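Local coordinates for WbbM protein (Klebsiella pneumoniae, PDB 6U4B) that is a bifunctional glycosyltransferase that acts as an O-antigen polymerase, probably building the polysaccharide by sugar transfer, and binds magnesium, at residues R104-F109 with E130-I135; I180-A185 with D239-N244; A413-L418 with L523-Y528. One frame throughout, in Å; residues are numbered along the deposited sequence.

Contact 1 of 3, residues R104-F109 with E130-I135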
loop_
_atom_site.group_PDB
_atom_site.type_symbol
_atom_site.label_atom_id
_atom_site.label_comp_id
_atom_site.label_asym_id
_atom_site.label_seq_id
_atom_site.Cartn_x
_atom_site.Cartn_y
_atom_site.Cartn_z
ATOM N N ARG A 104 21.527 -40.222 -15.364
ATOM C CA ARG A 104 22.213 -41.310 -14.679
ATOM C C ARG A 104 22.314 -42.565 -15.539
ATOM O O ARG A 104 22.715 -43.620 -15.038
ATOM C CB ARG A 104 21.522 -41.628 -13.350
ATOM C CG ARG A 104 22.035 -40.800 -12.190
ATOM C CD ARG A 104 21.114 -40.878 -10.987
ATOM N NE ARG A 104 21.022 -42.220 -10.425
ATOM C CZ ARG A 104 20.321 -42.518 -9.336
ATOM N NH1 ARG A 104 20.287 -43.764 -8.884
ATOM N NH2 ARG A 104 19.656 -41.564 -8.698
ATOM N N ARG A 105 21.945 -42.481 -16.815
ATOM C CA ARG A 105 22.069 -43.590 -17.753
ATOM C C ARG A 105 22.707 -43.060 -19.026
ATOM O O ARG A 105 22.195 -42.111 -19.630
ATOM C CB ARG A 105 20.708 -44.227 -18.049
ATOM C CG ARG A 105 20.094 -44.960 -16.869
ATOM C CD ARG A 105 18.608 -45.186 -17.083
ATOM N NE ARG A 105 18.036 -46.092 -16.090
ATOM C CZ ARG A 105 17.511 -45.703 -14.931
ATOM N NH1 ARG A 105 17.487 -44.417 -14.605
ATOM N NH2 ARG A 105 17.012 -46.604 -14.095
ATOM N N HIS A 106 23.824 -43.658 -19.423
ATOM C CA HIS A 106 24.613 -43.175 -20.547
ATOM C C HIS A 106 24.933 -44.338 -21.481
ATOM O O HIS A 106 24.545 -45.485 -21.241
ATOM C CB HIS A 106 25.898 -42.494 -20.054
ATOM C CG HIS A 106 25.653 -41.381 -19.085
ATOM N ND1 HIS A 106 26.233 -41.341 -17.834
ATOM C CD2 HIS A 106 24.891 -40.266 -19.181
ATOM C CE1 HIS A 106 25.837 -40.251 -17.202
ATOM N NE2 HIS A 106 25.022 -39.581 -17.997
ATOM N N LEU A 107 25.658 -44.032 -22.553
ATOM C CA LEU A 107 26.099 -45.030 -23.514
ATOM C C LEU A 107 27.592 -45.280 -23.353
ATOM O O LEU A 107 28.362 -44.358 -23.065
ATOM C CB LEU A 107 25.801 -44.583 -24.944
ATOM C CG LEU A 107 24.335 -44.395 -25.336
ATOM C CD1 LEU A 107 24.252 -43.636 -26.650
ATOM C CD2 LEU A 107 23.629 -45.735 -25.444
ATOM N N ASN A 108 27.993 -46.533 -23.541
ATOM C CA ASN A 108 29.397 -46.923 -23.505
ATOM C C ASN A 108 29.972 -46.755 -24.906
ATOM O O ASN A 108 29.636 -47.515 -25.819
ATOM C CB ASN A 108 29.535 -48.359 -23.007
ATOM C CG ASN A 108 30.967 -48.863 -23.041
ATOM O OD1 ASN A 108 31.908 -48.105 -23.277
ATOM N ND2 ASN A 108 31.136 -50.155 -22.791
ATOM N N PHE A 109 30.836 -45.758 -25.075
ATOM C CA PHE A 109 31.467 -45.480 -26.358
ATOM C C PHE A 109 32.836 -46.132 -26.506
ATOM O O PHE A 109 33.472 -45.966 -27.551
ATOM C CB PHE A 109 31.604 -43.965 -26.560
ATOM C CG PHE A 109 30.303 -43.220 -26.490
ATOM C CD1 PHE A 109 29.885 -42.637 -25.306
ATOM C CD2 PHE A 109 29.498 -43.101 -27.611
ATOM C CE1 PHE A 109 28.689 -41.950 -25.240
ATOM C CE2 PHE A 109 28.299 -42.416 -27.552
ATOM C CZ PHE A 109 27.893 -41.839 -26.364
ATOM N N GLU A 130 35.796 -39.908 -12.207
ATOM C CA GLU A 130 36.720 -39.886 -13.336
ATOM C C GLU A 130 36.940 -41.277 -13.919
ATOM O O GLU A 130 37.133 -41.409 -15.133
ATOM C CB GLU A 130 38.047 -39.254 -12.913
ATOM C CG GLU A 130 38.066 -37.733 -13.041
ATOM C CD GLU A 130 39.266 -37.094 -12.368
ATOM O OE1 GLU A 130 39.113 -36.584 -11.238
ATOM O OE2 GLU A 130 40.364 -37.106 -12.966
ATOM N N GLU A 131 36.909 -42.320 -13.082
ATOM C CA GLU A 131 37.025 -43.682 -13.599
ATOM C C GLU A 131 35.819 -44.053 -14.453
ATOM O O GLU A 131 35.959 -44.736 -15.475
ATOM C CB GLU A 131 37.184 -44.673 -12.449
ATOM C CG GLU A 131 37.239 -46.127 -12.895
ATOM C CD GLU A 131 36.950 -47.098 -11.766
ATOM O OE1 GLU A 131 36.523 -46.641 -10.686
ATOM O OE2 GLU A 131 37.149 -48.315 -11.962
ATOM N N TYR A 132 34.625 -43.620 -14.040
ATOM C CA TYR A 132 33.411 -43.890 -14.803
ATOM C C TYR A 132 33.525 -43.349 -16.222
ATOM O O TYR A 132 33.238 -44.056 -17.196
ATOM C CB TYR A 132 32.207 -43.279 -14.080
ATOM C CG TYR A 132 30.898 -43.344 -14.841
ATOM C CD1 TYR A 132 30.141 -44.507 -14.859
ATOM C CD2 TYR A 132 30.408 -42.234 -15.519
ATOM C CE1 TYR A 132 28.940 -44.571 -15.541
ATOM C CE2 TYR A 132 29.207 -42.289 -16.204
ATOM C CZ TYR A 132 28.479 -43.461 -16.213
ATOM O OH TYR A 132 27.283 -43.527 -16.894
ATOM N N GLU A 133 33.956 -42.094 -16.357
ATOM C CA GLU A 133 34.075 -41.483 -17.674
ATOM C C GLU A 133 35.200 -42.108 -18.488
ATOM O O GLU A 133 35.155 -42.087 -19.724
ATOM C CB GLU A 133 34.285 -39.977 -17.527
ATOM C CG GLU A 133 33.094 -39.253 -16.915
ATOM C CD GLU A 133 33.426 -37.840 -16.480
ATOM O OE1 GLU A 133 34.034 -37.675 -15.400
ATOM O OE2 GLU A 133 33.093 -36.895 -17.223
ATOM N N LYS A 134 36.209 -42.673 -17.821
ATOM C CA LYS A 134 37.320 -43.295 -18.531
ATOM C C LYS A 134 36.940 -44.663 -19.086
ATOM O O LYS A 134 37.175 -44.947 -20.266
ATOM C CB LYS A 134 38.534 -43.415 -17.606
ATOM C CG LYS A 134 39.774 -44.002 -18.271
ATOM C CD LYS A 134 40.431 -43.003 -19.212
ATOM C CE LYS A 134 41.688 -43.581 -19.859
ATOM N NZ LYS A 134 41.384 -44.645 -20.863
ATOM N N ILE A 135 36.356 -45.529 -18.252
ATOM C CA ILE A 135 36.112 -46.903 -18.687
ATOM C C ILE A 135 34.991 -46.962 -19.717
ATOM O O ILE A 135 34.990 -47.835 -20.593
ATOM C CB ILE A 135 35.814 -47.813 -17.480
ATOM C CG1 ILE A 135 34.478 -47.444 -16.828
ATOM C CG2 ILE A 135 36.944 -47.736 -16.463
ATOM C CD1 ILE A 135 34.057 -48.401 -15.736
#
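Different first torsions bring the His-106 imidazole and the Tyr-132 phenol together. In His-106, CG stands anti to the carbonyl carbon (chi1 -56°). In Tyr-132, CG is anti to the backbone N (chi1 173°), and this swings the phenol out from helix 130-135 to the loop after strand 97-102. The two side chains cross at about a right angle. The rings approach by their borders, planes at 57°, with no overlap of faces. The ring centroids of His-106 and Tyr-132 are 5.7 Å apart, and only the rims approach.

The contact rests on one short hydrogen bond, 2.6 Å between His-106 ND1 and Tyr-132 OH. ND1 lies at the edge of the phenol, near its plane. Asn-108 adds a looser approach, its OD1 4.1 Å from the carbonyl O of Ile-135. That OD1 is hydrogen-bonded to Ser-110.

Thr-283 of strand 277-285 joins both sides: its OG1 is hydrogen-bonded to Tyr-132 OH and to the backbone N of His-106. The segment 104-109 also exchanges backbone bonds with this strand. Helix 130-135 is thus tied through Thr-283 to strand 277-285 of the mixed sheet in the DUF4422 region. Both side chains are buried, and the phenol oxygen has two polar partners. These bonds probably fix the rotation of the phenol hydroxyl and restrain the tilt of the imidazole.

Contact 2 of 3, residues I180-A185 with D239-N244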
loop_
_atom_site.group_PDB
_atom_site.type_symbol
_atom_site.label_atom_id
_atom_site.label_comp_id
_atom_site.label_asym_id
_atom_site.label_seq_id
_atom_site.Cartn_x
_atom_site.Cartn_y
_atom_site.Cartn_z
ATOM N N ILE A 180 -3.761 -48.922 -25.733
ATOM C CA ILE A 180 -3.413 -49.173 -27.124
ATOM C C ILE A 180 -4.126 -48.223 -28.076
ATOM O O ILE A 180 -3.629 -47.968 -29.179
ATOM C CB ILE A 180 -3.705 -50.649 -27.475
ATOM C CG1 ILE A 180 -3.103 -51.007 -28.837
ATOM C CG2 ILE A 180 -5.201 -50.926 -27.434
ATOM C CD1 ILE A 180 -1.609 -50.797 -28.910
ATOM N N ARG A 181 -5.276 -47.674 -27.670
ATOM C CA ARG A 181 -5.981 -46.721 -28.523
ATOM C C ARG A 181 -5.121 -45.501 -28.829
ATOM O O ARG A 181 -5.247 -44.907 -29.908
ATOM C CB ARG A 181 -7.297 -46.297 -27.867
ATOM C CG ARG A 181 -7.144 -45.318 -26.710
ATOM C CD ARG A 181 -8.487 -44.962 -26.095
ATOM N NE ARG A 181 -9.086 -46.098 -25.403
ATOM C CZ ARG A 181 -8.942 -46.343 -24.104
ATOM N NH1 ARG A 181 -9.521 -47.404 -23.559
ATOM N NH2 ARG A 181 -8.219 -45.525 -23.350
ATOM N N ASP A 182 -4.236 -45.119 -27.905
ATOM C CA ASP A 182 -3.338 -43.999 -28.159
ATOM C C ASP A 182 -2.302 -44.358 -29.217
ATOM O O ASP A 182 -2.001 -43.546 -30.101
ATOM C CB ASP A 182 -2.653 -43.570 -26.862
ATOM C CG ASP A 182 -3.644 -43.148 -25.791
ATOM O OD1 ASP A 182 -4.734 -42.650 -26.146
ATOM O OD2 ASP A 182 -3.331 -43.312 -24.590
ATOM N N TYR A 183 -1.745 -45.570 -29.142
ATOM C CA TYR A 183 -0.775 -46.005 -30.140
ATOM C C TYR A 183 -1.448 -46.261 -31.482
ATOM O O TYR A 183 -0.878 -45.959 -32.536
ATOM C CB TYR A 183 -0.045 -47.256 -29.646
ATOM C CG TYR A 183 1.013 -47.779 -30.596
ATOM C CD1 TYR A 183 1.009 -49.107 -31.009
ATOM C CD2 TYR A 183 2.014 -46.947 -31.078
ATOM C CE1 TYR A 183 1.976 -49.591 -31.877
ATOM C CE2 TYR A 183 2.982 -47.421 -31.946
ATOM C CZ TYR A 183 2.959 -48.743 -32.341
ATOM O OH TYR A 183 3.924 -49.216 -33.204
ATOM N N GLN A 184 -2.667 -46.812 -31.461
ATOM C CA GLN A 184 -3.430 -46.977 -32.695
ATOM C C GLN A 184 -3.650 -45.641 -33.389
ATOM O O GLN A 184 -3.556 -45.547 -34.619
ATOM C CB GLN A 184 -4.773 -47.646 -32.404
ATOM C CG GLN A 184 -4.697 -49.128 -32.098
ATOM C CD GLN A 184 -6.060 -49.729 -31.825
ATOM O OE1 GLN A 184 -6.677 -49.453 -30.796
ATOM N NE2 GLN A 184 -6.544 -50.545 -32.753
ATOM N N ALA A 185 -3.948 -44.594 -32.614
ATOM C CA ALA A 185 -4.150 -43.272 -33.199
ATOM C C ALA A 185 -2.875 -42.758 -33.852
ATOM O O ALA A 185 -2.924 -42.124 -34.915
ATOM C CB ALA A 185 -4.636 -42.296 -32.128
ATOM N N ASP A 239 -4.160 -33.794 -31.580
ATOM C CA ASP A 239 -5.546 -33.585 -31.982
ATOM C C ASP A 239 -6.356 -34.873 -31.993
ATOM O O ASP A 239 -7.590 -34.810 -31.965
ATOM C CB ASP A 239 -5.603 -32.945 -33.372
ATOM C CG ASP A 239 -5.085 -31.518 -33.383
ATOM O OD1 ASP A 239 -5.408 -30.758 -32.447
ATOM O OD2 ASP A 239 -4.355 -31.157 -34.329
ATOM N N ALA A 240 -5.695 -36.033 -32.023
ATOM C CA ALA A 240 -6.368 -37.303 -32.254
ATOM C C ALA A 240 -6.645 -38.094 -30.983
ATOM O O ALA A 240 -7.429 -39.047 -31.031
ATOM C CB ALA A 240 -5.544 -38.170 -33.215
ATOM N N ILE A 241 -6.025 -37.741 -29.855
ATOM C CA ILE A 241 -6.221 -38.476 -28.614
ATOM C C ILE A 241 -6.686 -37.523 -27.523
ATOM O O ILE A 241 -6.520 -36.304 -27.609
ATOM C CB ILE A 241 -4.949 -39.223 -28.151
ATOM C CG1 ILE A 241 -3.830 -38.238 -27.813
ATOM C CG2 ILE A 241 -4.497 -40.222 -29.202
ATOM C CD1 ILE A 241 -2.579 -38.911 -27.280
ATOM N N SER A 242 -7.276 -38.110 -26.485
ATOM C CA SER A 242 -7.672 -37.376 -25.293
ATOM C C SER A 242 -7.481 -38.286 -24.093
ATOM O O SER A 242 -7.969 -39.419 -24.092
ATOM C CB SER A 242 -9.128 -36.905 -25.381
ATOM O OG SER A 242 -10.021 -37.992 -25.222
ATOM N N MET A 243 -6.774 -37.789 -23.085
ATOM C CA MET A 243 -6.528 -38.578 -21.889
ATOM C C MET A 243 -7.819 -38.790 -21.107
ATOM O O MET A 243 -8.760 -37.997 -21.188
ATOM C CB MET A 243 -5.492 -37.889 -21.010
ATOM C CG MET A 243 -4.185 -37.637 -21.715
ATOM S SD MET A 243 -3.044 -36.711 -20.685
ATOM C CE MET A 243 -1.489 -37.241 -21.377
ATOM N N ASN A 244 -7.856 -39.881 -20.337
ATOM C CA ASN A 244 -9.030 -40.257 -19.546
ATOM C C ASN A 244 -8.588 -40.429 -18.093
ATOM O O ASN A 244 -8.336 -41.549 -17.643
ATOM C CB ASN A 244 -9.678 -41.530 -20.095
ATOM C CG ASN A 244 -10.897 -41.950 -19.297
ATOM O OD1 ASN A 244 -11.620 -41.111 -18.758
ATOM N ND2 ASN A 244 -11.124 -43.256 -19.207
HETATM O O HOH W 1 -7.661 -41.219 -27.089
#
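This is a small, mainly apolar contact between the N-terminal part of helix 180-193 and the chain leaving helix 220-240. It is plain helix-to-loop packing, within the DUF4422 region and away from the annotated sites. Ala-185 and Ile-241 meet at its centre. The CB of Ala-185 points at the other segment and touches CG2 of Ile-241 at 3.6 Å. Ala-240 adds its own methyl beside this pair, with CB 4.4 Å from CB of Ala-185. The small alanine side chains let the backbones come close: the CA atoms of Ala-185 and Ala-240 are 6.4 Å apart.

Ile-241 lies in the chain that leaves helix 220-240. Its CG2 is anti to the carbonyl carbon, beside the backbone N, and this branch faces the helix. The same methyl also lies against the carboxylate of Asp-182, one turn before Ala-185. The side chains of Asp-182 and Ile-241 cross at about a right angle, and OD1 of Asp-182 stays 3.9 Å from CG2 of Ile-241. This is van der Waals contact, not a polar bond. The other carboxylate oxygen, OD2, is hydrogen-bonded to Tyr-246 OH, just beyond the second segment.

The segment 239-244 also belongs to a subunit interface. Ile-241 and Met-243 pack on Phe-543 of the second subunit, and Ser-242 packs on Leu-541 of that subunit. Within the chain, a water joins the two segments beside the methyl contacts. It accepts from the backbone N of Ser-242 at 3.2 Å and donates a weak bond to Asp-182 OD1 at 3.4 Å.

Contact 3 of 3, residues A413-L418 with L523-Y528; sequences ADLGEL and LEWNVY
Ala-413 begins the contact with its methyl, CB lying 4.1 Å from CH2 of Trp-525. The approach is oblique to the indole. Asp-414 contributes its backbone: its carbonyl O sits at the indole edge, in the ring plane, 3.5 Å from CH2 of Trp-525. Its side chain closes an Asx turn. OD1 of Asp-414 accepts from the backbone N of Gly-416 at 2.8 Å and is also hydrogen-bonded to Tyr-333. OD2 forms a salt bridge with Lys-331.

Leu-415 reaches back with CD2, 3.7 Å from CZ3 of Trp-525. Glu-417 has chi1 of 49°, which brings its CG to the benzo edge, 3.7 Å from CZ2 of Trp-525. The chain then runs on extended, and OE1 forms a salt bridge with Lys-557. Leu-418 comes from the direction opposite to the indole and lies over one face. Its CD2 makes a CH-pi contact above the five-membered ring, only 10° off the normal, and CD1 lies nearer the benzo side.

The buried indole thus links the turn after strand 409-411 to the 3-10 segment 523-525, in the glycosyltransferase family 8 region. The next residue, Asn-526, is hydrogen-bonded to the magnesium ligand His-560. The contact is mainly apolar, and no hydrogen bond crosses it. Packing and dispersion probably hold the indole, while the carboxylate of Glu-417 at its edge is paired with Lys-557.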
loop_
_atom_site.group_PDB
_atom_site.type_symbol
_atom_site.label_atom_id
_atom_site.label_comp_id
_atom_site.label_asym_id
_atom_site.label_seq_id
_atom_site.Cartn_x
_atom_site.Cartn_y
_atom_site.Cartn_z
ATOM N N ALA A 413 19.443 -0.816 5.007
ATOM C CA ALA A 413 20.453 -0.151 4.202
ATOM C C ALA A 413 20.772 -1.011 2.989
ATOM O O ALA A 413 20.370 -2.174 2.897
ATOM C CB ALA A 413 21.722 0.129 5.017
ATOM N N ASP A 414 21.503 -0.417 2.052
ATOM C CA ASP A 414 21.946 -1.127 0.860
ATOM C C ASP A 414 22.948 -2.209 1.252
ATOM O O ASP A 414 24.004 -1.908 1.818
ATOM C CB ASP A 414 22.566 -0.134 -0.124
ATOM C CG ASP A 414 23.069 -0.792 -1.397
ATOM O OD1 ASP A 414 22.800 -1.992 -1.616
ATOM O OD2 ASP A 414 23.740 -0.094 -2.187
ATOM N N LEU A 415 22.617 -3.470 0.961
ATOM C CA LEU A 415 23.550 -4.557 1.235
ATOM C C LEU A 415 24.811 -4.453 0.389
ATOM O O LEU A 415 25.817 -5.091 0.711
ATOM C CB LEU A 415 22.876 -5.910 0.992
ATOM C CG LEU A 415 22.159 -6.574 2.167
ATOM C CD1 LEU A 415 21.565 -7.908 1.736
ATOM C CD2 LEU A 415 23.114 -6.770 3.330
ATOM N N GLY A 416 24.783 -3.654 -0.678
ATOM C CA GLY A 416 25.920 -3.528 -1.574
ATOM C C GLY A 416 27.161 -2.933 -0.945
ATOM O O GLY A 416 28.269 -3.199 -1.426
ATOM N N GLU A 417 27.007 -2.125 0.106
ATOM C CA GLU A 417 28.187 -1.528 0.718
ATOM C C GLU A 417 28.990 -2.535 1.534
ATOM O O GLU A 417 30.161 -2.277 1.834
ATOM C CB GLU A 417 27.808 -0.322 1.583
ATOM C CG GLU A 417 26.675 -0.548 2.570
ATOM C CD GLU A 417 26.147 0.755 3.152
ATOM O OE1 GLU A 417 26.516 1.097 4.297
ATOM O OE2 GLU A 417 25.375 1.451 2.457
ATOM N N LEU A 418 28.398 -3.678 1.889
ATOM C CA LEU A 418 29.186 -4.757 2.473
ATOM C C LEU A 418 30.204 -5.298 1.477
ATOM O O LEU A 418 31.279 -5.761 1.876
ATOM C CB LEU A 418 28.274 -5.883 2.965
ATOM C CG LEU A 418 27.468 -5.613 4.237
ATOM C CD1 LEU A 418 26.702 -6.857 4.648
ATOM C CD2 LEU A 418 28.379 -5.142 5.362
ATOM N N LEU A 523 28.802 -3.151 14.478
ATOM C CA LEU A 523 27.646 -3.794 15.092
ATOM C C LEU A 523 26.329 -3.358 14.459
ATOM O O LEU A 523 25.319 -4.052 14.620
ATOM C CB LEU A 523 27.643 -3.502 16.596
ATOM C CG LEU A 523 26.634 -4.211 17.499
ATOM C CD1 LEU A 523 26.649 -5.714 17.278
ATOM C CD2 LEU A 523 26.948 -3.881 18.946
ATOM N N GLU A 524 26.317 -2.232 13.738
ATOM C CA GLU A 524 25.098 -1.772 13.081
ATOM C C GLU A 524 24.586 -2.764 12.043
ATOM O O GLU A 524 23.415 -2.690 11.656
ATOM C CB GLU A 524 25.330 -0.413 12.413
ATOM C CG GLU A 524 25.524 0.756 13.373
ATOM C CD GLU A 524 26.878 0.745 14.064
ATOM O OE1 GLU A 524 26.933 1.069 15.270
ATOM O OE2 GLU A 524 27.882 0.413 13.401
ATOM N N TRP A 525 25.430 -3.686 11.585
ATOM C CA TRP A 525 25.057 -4.636 10.547
ATOM C C TRP A 525 24.472 -5.932 11.096
ATOM O O TRP A 525 24.131 -6.820 10.308
ATOM C CB TRP A 525 26.266 -4.947 9.658
ATOM C CG TRP A 525 26.393 -3.995 8.513
ATOM C CD1 TRP A 525 27.362 -3.052 8.327
ATOM C CD2 TRP A 525 25.500 -3.878 7.399
ATOM N NE1 TRP A 525 27.130 -2.360 7.161
ATOM C CE2 TRP A 525 25.992 -2.849 6.574
ATOM C CE3 TRP A 525 24.331 -4.546 7.020
ATOM C CZ2 TRP A 525 25.359 -2.474 5.389
ATOM C CZ3 TRP A 525 23.703 -4.173 5.846
ATOM C CH2 TRP A 525 24.218 -3.146 5.044
ATOM N N ASN A 526 24.340 -6.061 12.415
ATOM C CA ASN A 526 23.744 -7.253 13.007
ATOM C C ASN A 526 23.163 -6.920 14.376
ATOM O O ASN A 526 23.675 -7.375 15.403
ATOM C CB ASN A 526 24.780 -8.375 13.119
ATOM C CG ASN A 526 24.145 -9.742 13.298
ATOM O OD1 ASN A 526 23.020 -9.863 13.781
ATOM N ND2 ASN A 526 24.871 -10.783 12.906
ATOM N N VAL A 527 22.088 -6.139 14.399
ATOM C CA VAL A 527 21.518 -5.635 15.642
ATOM C C VAL A 527 20.434 -6.602 16.105
ATOM O O VAL A 527 19.406 -6.763 15.443
ATOM C CB VAL A 527 20.961 -4.217 15.465
ATOM C CG1 VAL A 527 20.357 -3.708 16.770
ATOM C CG2 VAL A 527 22.057 -3.278 14.982
ATOM N N TYR A 528 20.666 -7.253 17.244
ATOM C CA TYR A 528 19.623 -8.061 17.858
ATOM C C TYR A 528 18.436 -7.183 18.231
ATOM O O TYR A 528 18.600 -6.082 18.765
ATOM C CB TYR A 528 20.147 -8.764 19.111
ATOM C CG TYR A 528 21.222 -9.798 18.871
ATOM C CD1 TYR A 528 22.562 -9.490 19.067
ATOM C CD2 TYR A 528 20.897 -11.088 18.471
ATOM C CE1 TYR A 528 23.548 -10.431 18.862
ATOM C CE2 TYR A 528 21.878 -12.039 18.263
ATOM C CZ TYR A 528 23.201 -11.704 18.460
ATOM O OH TYR A 528 24.184 -12.646 18.257
#

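How the contacts relate
From the N terminus, the three contacts follow one another in series, and none nests within or crosses another. Contact 1 closes a short loop of 20 residues that includes strand 122-125, joining the loop after strand 97-102 to helix 130-135. Contact 2 closes a longer one of 53 residues, mostly helical, and ties the start of helix 180-193 to the exit of helix 220-240. Both belong to the DUF4422 region, yet their nearest atoms are about 21 Å apart. Contact 3 closes the longest loop, 104 residues, in the glycosyltransferase family 8 region. It joins the loop after strand 409-411 to the chain before strand 527-528. Contact 2 alone borders another subunit.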